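Local coordinates for uncharacterized protein (Wolinella succinogenes, PDB 3JYG), which is of unknown function but belongs to the 6-pyruvoyl tetrahydropterin synthase family and holds a zinc ion, at residues 108-113 with 145-150; 48-53 with 64-69; 103-108 with 132-137. One frame throughout, in Å; residues are numbered along the deposited sequence.

Contact 1: residues 108-113 with 145-150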
# COMPACT_ATOMS: atom_id res chain seq x y z
N GLU A 108 25.59 -0.71 -14.02
CA GLU A 108 24.15 -0.89 -13.70
C GLU A 108 23.25 -1.10 -14.92
O GLU A 108 22.06 -1.26 -14.77
CB GLU A 108 23.60 0.26 -12.83
CG GLU A 108 24.30 0.46 -11.50
CD GLU A 108 25.68 1.08 -11.62
OE1 GLU A 108 26.11 1.47 -12.73
OE2 GLU A 108 26.36 1.18 -10.59
N GLY A 109 23.83 -1.06 -16.11
CA GLY A 109 23.08 -1.26 -17.35
C GLY A 109 22.38 0.01 -17.85
O GLY A 109 21.24 -0.06 -18.31
N TYR A 110 23.00 1.17 -17.72
CA TYR A 110 22.54 2.34 -18.47
C TYR A 110 23.80 2.96 -19.06
O TYR A 110 24.94 2.54 -18.72
CB TYR A 110 21.79 3.39 -17.59
CG TYR A 110 22.75 4.04 -16.63
CD1 TYR A 110 23.15 3.38 -15.47
CD2 TYR A 110 23.37 5.26 -16.96
CE1 TYR A 110 24.08 3.94 -14.61
CE2 TYR A 110 24.31 5.84 -16.09
CZ TYR A 110 24.65 5.17 -14.92
OH TYR A 110 25.59 5.71 -14.08
N ALA A 111 23.58 3.91 -19.96
CA ALA A 111 24.65 4.69 -20.54
C ALA A 111 24.46 6.21 -20.43
O ALA A 111 23.33 6.72 -20.39
CB ALA A 111 24.89 4.29 -22.01
N ARG A 112 25.60 6.90 -20.41
CA ARG A 112 25.66 8.33 -20.70
C ARG A 112 26.42 8.54 -22.01
O ARG A 112 27.20 7.66 -22.44
CB ARG A 112 26.33 9.09 -19.57
CG ARG A 112 25.61 8.90 -18.25
CD ARG A 112 26.15 9.83 -17.21
NE ARG A 112 25.37 11.05 -17.27
CZ ARG A 112 25.86 12.29 -17.34
NH1 ARG A 112 27.18 12.52 -17.35
NH2 ARG A 112 25.00 13.29 -17.38
N VAL A 113 26.20 9.67 -22.67
CA VAL A 113 27.01 9.94 -23.85
C VAL A 113 28.49 10.12 -23.44
O VAL A 113 28.78 10.44 -22.28
CB VAL A 113 26.46 11.13 -24.67
CG1 VAL A 113 25.04 10.81 -25.15
CG2 VAL A 113 26.52 12.42 -23.83
N ALA A 145 10.86 -1.07 -13.07
CA ALA A 145 10.77 -1.93 -11.89
C ALA A 145 11.63 -3.20 -12.05
O ALA A 145 12.41 -3.51 -11.16
CB ALA A 145 9.32 -2.33 -11.62
N SER A 146 11.52 -3.90 -13.18
CA SER A 146 12.38 -5.09 -13.47
C SER A 146 13.86 -4.80 -13.48
O SER A 146 14.65 -5.60 -12.98
CB SER A 146 12.06 -5.71 -14.84
OG SER A 146 10.66 -5.86 -15.00
N TRP A 147 14.24 -3.66 -14.06
CA TRP A 147 15.61 -3.25 -14.17
C TRP A 147 16.19 -2.99 -12.77
O TRP A 147 17.29 -3.45 -12.39
CB TRP A 147 15.64 -1.95 -15.01
CG TRP A 147 17.00 -1.39 -15.15
CD1 TRP A 147 18.15 -2.07 -15.50
CD2 TRP A 147 17.38 -0.03 -14.93
NE1 TRP A 147 19.25 -1.20 -15.47
CE2 TRP A 147 18.79 0.05 -15.13
CE3 TRP A 147 16.67 1.13 -14.58
CZ2 TRP A 147 19.48 1.25 -15.03
CZ3 TRP A 147 17.37 2.33 -14.45
CH2 TRP A 147 18.76 2.37 -14.68
N LEU A 148 15.41 -2.28 -11.94
CA LEU A 148 15.90 -1.96 -10.60
C LEU A 148 15.91 -3.20 -9.71
O LEU A 148 16.81 -3.36 -8.88
CB LEU A 148 15.09 -0.80 -9.97
CG LEU A 148 15.12 0.53 -10.72
CD1 LEU A 148 14.07 1.48 -10.13
CD2 LEU A 148 16.51 1.19 -10.73
N LEU A 149 14.91 -4.07 -9.87
CA LEU A 149 14.99 -5.40 -9.26
C LEU A 149 16.31 -6.14 -9.63
O LEU A 149 17.02 -6.65 -8.74
CB LEU A 149 13.74 -6.25 -9.61
CG LEU A 149 13.73 -7.68 -9.04
CD1 LEU A 149 13.77 -7.73 -7.52
CD2 LEU A 149 12.48 -8.41 -9.55
N GLU A 150 16.66 -6.17 -10.93
CA GLU A 150 17.92 -6.84 -11.32
C GLU A 150 19.11 -6.21 -10.63
O GLU A 150 20.01 -6.91 -10.13
CB GLU A 150 18.20 -6.76 -12.81
CG GLU A 150 17.22 -7.42 -13.67
CD GLU A 150 17.82 -7.75 -15.06
OE1 GLU A 150 18.56 -6.91 -15.62
OE2 GLU A 150 17.55 -8.85 -15.57

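Contact 2: residues 48-53 with 64-69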
# COMPACT_ATOMS: atom_id res chain seq x y z
N VAL A 48 11.32 -0.69 -2.56
CA VAL A 48 12.15 -1.92 -2.49
C VAL A 48 11.71 -2.75 -1.28
O VAL A 48 11.65 -2.23 -0.18
CB VAL A 48 13.65 -1.55 -2.32
CG1 VAL A 48 14.52 -2.79 -2.07
CG2 VAL A 48 14.12 -0.78 -3.51
N HIS A 49 11.37 -4.02 -1.49
CA HIS A 49 10.97 -4.90 -0.39
C HIS A 49 12.05 -5.95 -0.17
O HIS A 49 12.46 -6.64 -1.12
CB HIS A 49 9.63 -5.58 -0.70
CG HIS A 49 8.51 -4.61 -0.93
ND1 HIS A 49 7.59 -4.30 0.04
CD2 HIS A 49 8.16 -3.90 -2.03
CE1 HIS A 49 6.70 -3.46 -0.47
NE2 HIS A 49 7.04 -3.18 -1.72
N LEU A 50 12.56 -6.00 1.07
CA LEU A 50 13.67 -6.88 1.39
C LEU A 50 13.10 -7.83 2.42
O LEU A 50 12.20 -7.43 3.16
CB LEU A 50 14.84 -6.09 2.00
CG LEU A 50 15.57 -5.06 1.12
CD1 LEU A 50 16.84 -4.55 1.81
CD2 LEU A 50 15.90 -5.66 -0.29
N GLU A 51 13.61 -9.07 2.45
CA GLU A 51 13.02 -10.16 3.24
C GLU A 51 14.05 -11.09 3.90
O GLU A 51 15.07 -11.42 3.30
CB GLU A 51 12.07 -10.97 2.30
CG GLU A 51 11.46 -12.19 2.91
CD GLU A 51 10.54 -12.94 1.96
OE1 GLU A 51 9.43 -12.44 1.69
OE2 GLU A 51 10.91 -14.04 1.52
N SER A 52 13.76 -11.53 5.13
CA SER A 52 14.55 -12.57 5.80
C SER A 52 13.61 -13.47 6.59
O SER A 52 12.44 -13.11 6.87
CB SER A 52 15.59 -11.96 6.76
OG SER A 52 14.94 -11.00 7.61
N ARG A 53 14.14 -14.64 6.97
CA ARG A 53 13.36 -15.54 7.80
C ARG A 53 13.70 -15.37 9.25
O ARG A 53 13.04 -15.96 10.08
CB ARG A 53 13.54 -17.01 7.37
CG ARG A 53 13.42 -17.21 5.87
CD ARG A 53 12.07 -16.76 5.33
NE ARG A 53 11.86 -17.27 3.97
CZ ARG A 53 11.28 -18.44 3.67
NH1 ARG A 53 10.84 -19.24 4.65
NH2 ARG A 53 11.15 -18.81 2.40
N ALA A 64 19.15 1.98 6.44
CA ALA A 64 20.27 2.74 5.84
C ALA A 64 21.13 1.94 4.89
O ALA A 64 21.98 2.50 4.18
CB ALA A 64 21.15 3.40 6.90
N HIS A 65 20.94 0.62 4.86
CA HIS A 65 21.74 -0.22 3.97
C HIS A 65 21.24 -0.15 2.54
O HIS A 65 21.72 -0.87 1.67
CB HIS A 65 21.80 -1.66 4.46
CG HIS A 65 22.64 -1.84 5.69
ND1 HIS A 65 22.44 -2.87 6.58
CD2 HIS A 65 23.70 -1.13 6.16
CE1 HIS A 65 23.33 -2.79 7.55
NE2 HIS A 65 24.09 -1.73 7.34
N LEU A 66 20.28 0.75 2.30
CA LEU A 66 19.81 1.04 0.94
C LEU A 66 20.25 2.46 0.52
O LEU A 66 19.86 2.96 -0.56
CB LEU A 66 18.29 0.83 0.83
CG LEU A 66 17.81 -0.64 0.71
CD1 LEU A 66 16.28 -0.78 0.82
CD2 LEU A 66 18.35 -1.34 -0.59
N ASN A 67 21.09 3.08 1.36
CA ASN A 67 21.65 4.42 1.04
C ASN A 67 22.39 4.48 -0.30
O ASN A 67 22.26 5.44 -1.04
CB ASN A 67 22.53 4.97 2.19
CG ASN A 67 21.72 5.42 3.41
OD1 ASN A 67 20.48 5.56 3.37
ND2 ASN A 67 22.42 5.65 4.51
N TRP A 68 23.18 3.46 -0.61
CA TRP A 68 23.85 3.37 -1.92
C TRP A 68 22.85 3.36 -3.08
O TRP A 68 23.18 3.76 -4.22
CB TRP A 68 24.72 2.11 -2.02
CG TRP A 68 23.87 0.89 -2.03
CD1 TRP A 68 23.37 0.25 -0.94
CD2 TRP A 68 23.36 0.19 -3.18
NE1 TRP A 68 22.58 -0.80 -1.32
CE2 TRP A 68 22.56 -0.87 -2.69
CE3 TRP A 68 23.49 0.35 -4.56
CZ2 TRP A 68 21.91 -1.78 -3.54
CZ3 TRP A 68 22.82 -0.53 -5.40
CH2 TRP A 68 22.04 -1.59 -4.87
N PHE A 69 21.65 2.86 -2.80
CA PHE A 69 20.65 2.75 -3.84
C PHE A 69 19.96 4.10 -3.97
O PHE A 69 19.68 4.53 -5.08
CB PHE A 69 19.65 1.64 -3.54
CG PHE A 69 18.55 1.52 -4.56
CD1 PHE A 69 18.78 0.91 -5.78
CD2 PHE A 69 17.26 1.96 -4.28
CE1 PHE A 69 17.79 0.76 -6.70
CE2 PHE A 69 16.24 1.81 -5.19
CZ PHE A 69 16.50 1.22 -6.41

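Contact 3: residues 103-108 with 132-137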
# COMPACT_ATOMS: atom_id res chain seq x y z
N LEU A 103 28.93 5.85 -26.53
CA LEU A 103 28.13 5.87 -25.29
C LEU A 103 28.94 5.15 -24.28
O LEU A 103 29.65 4.21 -24.60
CB LEU A 103 26.80 5.12 -25.46
CG LEU A 103 25.89 5.50 -26.63
CD1 LEU A 103 24.66 4.62 -26.54
CD2 LEU A 103 25.54 6.96 -26.55
N VAL A 104 28.86 5.59 -23.03
CA VAL A 104 29.64 4.99 -21.98
C VAL A 104 28.69 4.17 -21.10
O VAL A 104 27.88 4.75 -20.38
CB VAL A 104 30.37 6.10 -21.17
CG1 VAL A 104 31.37 5.47 -20.17
CG2 VAL A 104 31.04 7.14 -22.13
N TRP A 105 28.80 2.84 -21.17
CA TRP A 105 27.86 1.94 -20.47
C TRP A 105 28.41 1.71 -19.13
O TRP A 105 29.57 1.39 -18.99
CB TRP A 105 27.69 0.58 -21.18
CG TRP A 105 27.00 0.78 -22.42
CD1 TRP A 105 27.57 1.02 -23.63
CD2 TRP A 105 25.59 0.84 -22.61
NE1 TRP A 105 26.60 1.22 -24.58
CE2 TRP A 105 25.37 1.12 -23.99
CE3 TRP A 105 24.48 0.68 -21.76
CZ2 TRP A 105 24.12 1.24 -24.53
CZ3 TRP A 105 23.21 0.80 -22.31
CH2 TRP A 105 23.04 1.10 -23.69
N MSE A 106 27.56 1.85 -18.13
CA MSE A 106 27.99 1.69 -16.76
C MSE A 106 27.61 0.30 -16.32
O MSE A 106 26.83 -0.37 -16.98
CB MSE A 106 27.31 2.76 -15.90
CG MSE A 106 27.33 4.11 -16.60
SE MSE A 106 29.21 4.66 -16.80
CE MSE A 106 28.89 6.40 -17.64
N GLU A 107 28.15 -0.13 -15.20
CA GLU A 107 27.85 -1.48 -14.69
C GLU A 107 26.32 -1.72 -14.49
O GLU A 107 25.83 -2.79 -14.83
CB GLU A 107 28.62 -1.75 -13.40
CG GLU A 107 30.03 -2.28 -13.59
CD GLU A 107 30.34 -3.38 -12.56
OE1 GLU A 107 30.07 -3.17 -11.34
OE2 GLU A 107 30.83 -4.47 -12.97
N GLU A 108 25.59 -0.71 -14.02
CA GLU A 108 24.15 -0.89 -13.70
C GLU A 108 23.25 -1.10 -14.92
O GLU A 108 22.06 -1.26 -14.77
CB GLU A 108 23.60 0.26 -12.83
CG GLU A 108 24.30 0.46 -11.50
CD GLU A 108 25.68 1.08 -11.62
OE1 GLU A 108 26.11 1.47 -12.73
OE2 GLU A 108 26.36 1.18 -10.59
N PHE A 132 20.38 12.89 -20.71
CA PHE A 132 19.93 11.55 -21.13
C PHE A 132 20.51 10.39 -20.35
O PHE A 132 21.73 10.36 -20.08
CB PHE A 132 20.23 11.33 -22.60
CG PHE A 132 19.38 12.14 -23.50
CD1 PHE A 132 18.01 11.86 -23.63
CD2 PHE A 132 19.93 13.22 -24.23
CE1 PHE A 132 17.22 12.63 -24.45
CE2 PHE A 132 19.12 13.97 -25.07
CZ PHE A 132 17.79 13.68 -25.20
N VAL A 133 19.63 9.45 -19.97
CA VAL A 133 20.04 8.18 -19.40
C VAL A 133 19.58 7.17 -20.42
O VAL A 133 18.39 7.07 -20.70
CB VAL A 133 19.33 7.92 -18.05
CG1 VAL A 133 19.50 6.48 -17.62
CG2 VAL A 133 19.93 8.87 -16.96
N VAL A 134 20.55 6.46 -21.01
CA VAL A 134 20.21 5.58 -22.11
C VAL A 134 20.10 4.16 -21.60
O VAL A 134 21.00 3.69 -20.90
CB VAL A 134 21.21 5.70 -23.29
CG1 VAL A 134 20.79 4.76 -24.46
CG2 VAL A 134 21.31 7.17 -23.78
N VAL A 135 19.00 3.47 -21.93
CA VAL A 135 18.77 2.11 -21.38
C VAL A 135 18.39 1.14 -22.50
O VAL A 135 17.92 1.56 -23.53
CB VAL A 135 17.65 2.09 -20.25
CG1 VAL A 135 18.14 2.77 -18.89
CG2 VAL A 135 16.27 2.62 -20.78
N ARG A 136 18.51 -0.16 -22.26
CA ARG A 136 18.21 -1.14 -23.31
C ARG A 136 16.82 -1.75 -23.17
O ARG A 136 16.71 -2.99 -23.10
CB ARG A 136 19.25 -2.29 -23.27
CG ARG A 136 20.70 -1.89 -23.60
CD ARG A 136 21.67 -3.15 -23.49
NE ARG A 136 21.26 -4.17 -24.43
CZ ARG A 136 21.45 -5.50 -24.33
NH1 ARG A 136 22.05 -6.06 -23.28
NH2 ARG A 136 20.98 -6.25 -25.31
N PHE A 137 15.78 -0.92 -23.07
CA PHE A 137 14.41 -1.37 -22.89
C PHE A 137 13.52 -0.17 -23.05
O PHE A 137 13.97 0.97 -22.83
CB PHE A 137 14.14 -2.02 -21.50
CG PHE A 137 14.57 -1.19 -20.30
CD1 PHE A 137 15.75 -1.54 -19.59
CD2 PHE A 137 13.81 -0.13 -19.82
CE1 PHE A 137 16.18 -0.78 -18.46
CE2 PHE A 137 14.21 0.62 -18.69
CZ PHE A 137 15.39 0.30 -18.00

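Contact 1: residues 108-113 with 145-150
The turn linking strands 103-105 and 110-113 meets helix 141-155 of the 6-pyruvoyl tetrahydropterin synthase-like fold, and Trp-147 makes every contact from the helix side. Its indole NE1 donates to the carbonyl O of Glu-108 at 2.9 Å. The bond is bent at the hydrogen (N-H...O angle 139°); at the acceptor, NE1 lies in the carbonyl plane of Glu-108, and the oxygen sits at the indole edge, tilted somewhat from the ring plane. With CG anti to the backbone N (chi1 178°), the Trp-147 ring extends off the helix toward the turn and spans a CA-to-CA distance of 8.4 Å between Gly-109 and Trp-147. Gly-109, whose positive phi belongs to the turn, brings its O within 3.7 Å of Trp-147 NE1 as a near neighbour, not a second acceptor. CZ2 of Trp-147 packs on CB of Tyr-110 at 4.1 Å, an apolar contact beside the polar one. The Glu-108 carboxylate pairs through OE2 with Arg-155 of the same helix, while Phe-72 and Val-76 of helix 67-77 touch Tyr-110. The indole N-H of the buried Trp-147 thus ties a beta-hairpin turn to a helix of the alpha+beta T-fold, whose helices pack on one sheet.

Contact 2: residues 48-53 with 64-69
Strand residues 48-52 face the 3-10 segment 64-66 and the first turn of helix 67-77, with the closest CA atoms, those of Val-48 and Leu-66, 8.9 Å apart. Val-48 and Leu-50, two positions apart on the strand, both direct their CB atoms toward the helix start, whereas the intervening His-49 points away and hydrogen-bonds through NE2 to Glu-167 OE1. Leu-66, at the N-cap position, meets both: its CD1 approaches Val-48 CG1 tip to tip at 3.9 Å and reaches Leu-50 CD1 at the same 3.9 Å. One methyl therefore touches two strand side chains. The other Val-48 branch, CG2, meets Phe-69 CE2 obliquely at 3.7 Å. Val-48 can serve both neighbours because CG1 is anti to its backbone N (chi1 173°) while CG2 lies beside that N. In this 6-pyruvoyl tetrahydropterin synthase-like fold the contact joins the long strand 40-52 to a helix lying on the sheet. Leu-152 of helix 141-155 and Phe-11 of strand 3-17 extend the same apolar cluster, the latter meeting Phe-69 edge-to-face. CB of Phe-69 lies 3.8 Å above the centre of the Trp-68 ring, whose NE1 makes a weak hydrogen bond to His-65 O. Trp-68 also meets Phe-28 of the third subunit, and His-65 NE2 is hydrogen-bonded to Asn-25 N of that neighbouring chain.

Contact 3: residues 103-108 with 132-137
The indole of Trp-105 reaches across toward strand 132-135 and meets Val-134 and Arg-136 obliquely through the far corner of its six-membered ring, CZ3 and CH2. In this 6-pyruvoyl tetrahydropterin synthase-like fold the contact is between strands separated by one strand of the mixed sheet: strand 110-113 lies between the two partners and hydrogen-bonds to each, Arg-112 with Val-104 and Ala-111 with Val-134. The nearest CA atoms, of Leu-103 and Val-134, are consequently 8.5 Å apart, and side chains bridge the gap over the small Ala-111, which both Leu-103 and Trp-105 touch. CG of Trp-105 stands anti to the carbonyl carbon (chi1 -68°), and although CB points neither toward nor away from 132-137, the ring end comes nearer. There CZ3 of Trp-105 comes 3.9 Å from Val-134 O, and CH2 lies 4.4 Å from Val-134 CG1. Val-134 also meets Leu-103 in an apolar approach of the same length, its CG1 4.4 Å from Leu-103 CD1. Ile-85 touches both of these aliphatic side chains. In this crystal, where Arg-136 touches a neighbouring molecule, its exposed side chain crosses Trp-105 at about a right angle; a bend at chi3 (61°) goes with a guanidinium plane 90° to the indole, so the guanidinium does not stack on the ring. Contact instead falls to the aliphatic stem, where CG of Arg-136 reaches Trp-105 CH2 at 3.8 Å.

All three contacts reach the same mixed sheet. Contact 2 closes first along the chain; contacts 1 and 3 follow and interleave, their segments alternating and sharing Glu-108. Their centres are only about 7 Å apart, because strand 110-113 of contact 1 lies between strands 103-105 and 132-135 of contact 3, and strand 132-135 leads on to helix 141-155. Contact 2 lies about 18 Å from contact 1 and 24 Å from contact 3, centre to centre. It touches contact 1 through Phe-69 and Leu-148, but not contact 3. Helices 67-77 and 141-155 both touch hairpin side chains and contribute to the contact 2 cluster; contact 2 also borders the third subunit, while helix 141-155 packs on the second.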